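Probable hydrolase (PDB 7AL6) is of unknown function but has the alpha/beta hydrolase fold and is probably a hydrolase, perhaps a lipolytic one. Local coordinates at residues Ser97-Ser102 and Ala123-Leu128. Numbering follows the deposited sequence.
Sequences SLLGHS and ALIDGL
His101 and Ile125 meet on one sheet face with their side chains crossing at about a right angle. The imidazole CG is anti to the backbone N (chi1 174°), which brings CD2 to 3.6 Å from Ile125 CG2. Ile125 CB lies at the ring edge, in its plane, while Ser102 CB sits over the ring centre on one face. The ring's far end is fixed by a hydrogen bond from His101 NE2 to the carbonyl O of His263. Further back on the same face, Leu99 uses one branch: its CD1 is 3.7 Å from Ala123 CB and 4.2 Å from Ile125 CD1, and Phe280 of helix 270-284 packs on all three residues.

Beneath these side chains the strands run nearly parallel. Ala123 N donates to Leu98 O, Gly100 N to Ala123 O, and Ile125 N to Gly100 O, the last at 2.8 Å. The pairing continues past the strand end, where Ser102 N reaches Ile125 O at 3.1 Å in a nearly straight bond. On the other face, Leu124 packs against helix 103-114 beside side-chain-less Gly100.

Ser102 adopts phi 53° and psi -121°, a strained combination consistent with a nucleophile elbow (Gly100, Ser102 and Gly104 match GxSxG), and its OG is hydrogen-bonded to His263 NE2. Asp126 OD2 bonds His263 ND1, so the turns just past the ends of two adjacent strands bring both residues to one imidazole. This geometry is consistent with a Ser-His-Asp catalytic triad, mounted on the beta-alpha-beta unit of an alpha/beta hydrolase fold.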
loop_
_atom_site.group_PDB
_atom_site.type_symbol
_atom_site.label_atom_id
_atom_site.label_comp_id
_atom_site.label_asym_id
_atom_site.label_seq_id
_atom_site.Cartn_x
_atom_site.Cartn_y
_atom_site.Cartn_z
ATOM N N SER A 97 11.682 -1.107 -29.485
ATOM C CA SER A 97 11.006 -0.043 -30.215
ATOM C C SER A 97 9.716 0.325 -29.505
ATOM O O SER A 97 9.205 -0.440 -28.675
ATOM C CB SER A 97 10.767 -0.487 -31.646
ATOM O OG SER A 97 12.045 -0.514 -32.314
ATOM N N LEU A 98 9.224 1.533 -29.802
ATOM C CA LEU A 98 7.950 2.015 -29.283
ATOM C C LEU A 98 6.955 2.344 -30.392
ATOM O O LEU A 98 7.308 2.868 -31.456
ATOM C CB LEU A 98 8.163 3.228 -28.382
ATOM C CG LEU A 98 8.925 2.910 -27.081
ATOM C CD1 LEU A 98 9.294 4.214 -26.429
ATOM C CD2 LEU A 98 8.186 2.012 -26.145
ATOM N N LEU A 99 5.699 1.988 -30.134
ATOM C CA LEU A 99 4.563 2.271 -30.994
ATOM C C LEU A 99 3.572 3.010 -30.126
ATOM O O LEU A 99 3.004 2.426 -29.196
ATOM C CB LEU A 99 3.981 0.980 -31.549
ATOM C CG LEU A 99 2.604 1.105 -32.217
ATOM C CD1 LEU A 99 2.584 2.084 -33.401
ATOM C CD2 LEU A 99 2.106 -0.297 -32.673
ATOM N N GLY A 100 3.393 4.287 -30.356
ATOM C CA GLY A 100 2.635 5.106 -29.434
ATOM C C GLY A 100 1.522 5.868 -30.112
ATOM O O GLY A 100 1.709 6.423 -31.193
ATOM N N HIS A 101 0.375 5.946 -29.426
ATOM C CA HIS A 101 -0.771 6.711 -29.891
ATOM C C HIS A 101 -1.038 7.852 -28.923
ATOM O O HIS A 101 -1.172 7.643 -27.707
ATOM C CB HIS A 101 -2.036 5.841 -30.062
ATOM C CG HIS A 101 -3.250 6.652 -30.410
ATOM N ND1 HIS A 101 -4.321 6.799 -29.560
ATOM C CD2 HIS A 101 -3.528 7.406 -31.496
ATOM C CE1 HIS A 101 -5.206 7.613 -30.102
ATOM N NE2 HIS A 101 -4.749 7.991 -31.282
ATOM N N SER A 102 -1.096 9.066 -29.464
ATOM C CA SER A 102 -1.455 10.265 -28.710
ATOM C C SER A 102 -0.590 10.427 -27.464
ATOM O O SER A 102 0.637 10.582 -27.586
ATOM C CB SER A 102 -2.950 10.233 -28.380
ATOM O OG SER A 102 -3.371 11.515 -27.983
ATOM N N ALA A 123 7.366 4.543 -33.725
ATOM C CA ALA A 123 6.201 4.613 -34.623
ATOM C C ALA A 123 5.166 5.420 -33.839
ATOM O O ALA A 123 4.738 4.970 -32.794
ATOM C CB ALA A 123 5.729 3.253 -35.026
ATOM N N LEU A 124 4.812 6.593 -34.329
ATOM C CA LEU A 124 3.942 7.515 -33.612
ATOM C C LEU A 124 2.645 7.704 -34.388
ATOM O O LEU A 124 2.675 7.921 -35.610
ATOM C CB LEU A 124 4.635 8.835 -33.386
ATOM C CG LEU A 124 6.041 8.778 -32.778
ATOM C CD1 LEU A 124 6.617 10.166 -32.662
ATOM C CD2 LEU A 124 6.027 8.118 -31.393
ATOM N N ILE A 125 1.522 7.647 -33.679
ATOM C CA ILE A 125 0.187 7.888 -34.279
ATOM C C ILE A 125 -0.412 9.180 -33.700
ATOM O O ILE A 125 -0.808 9.174 -32.543
ATOM C CB ILE A 125 -0.766 6.700 -34.097
ATOM C CG1 ILE A 125 -0.162 5.388 -34.585
ATOM C CG2 ILE A 125 -2.081 6.982 -34.778
ATOM C CD1 ILE A 125 -0.967 4.185 -34.224
ATOM N N ASP A 126 -0.408 10.263 -34.469
ATOM C CA ASP A 126 -1.094 11.536 -34.178
ATOM C C ASP A 126 -0.738 12.127 -32.818
ATOM O O ASP A 126 -1.622 12.606 -32.186
ATOM C CB ASP A 126 -2.597 11.342 -34.301
ATOM C CG ASP A 126 -3.283 12.561 -34.872
ATOM O OD1 ASP A 126 -2.799 13.054 -35.851
ATOM O OD2 ASP A 126 -4.252 12.990 -34.301
ATOM N N GLY A 127 0.513 12.056 -32.403
ATOM C CA GLY A 127 1.001 12.655 -31.156
ATOM C C GLY A 127 2.473 12.949 -31.247
ATOM O O GLY A 127 3.144 12.227 -31.914
ATOM N N LEU A 128 2.942 13.965 -30.554
ATOM C CA LEU A 128 4.342 14.331 -30.538
ATOM C C LEU A 128 4.769 14.965 -29.223
ATOM O O LEU A 128 5.640 14.429 -28.501
ATOM C CB LEU A 128 4.625 15.288 -31.699
ATOM C CG LEU A 128 6.107 15.605 -31.861
ATOM C CD1 LEU A 128 6.818 14.293 -32.237
ATOM C CD2 LEU A 128 6.377 16.643 -32.902
#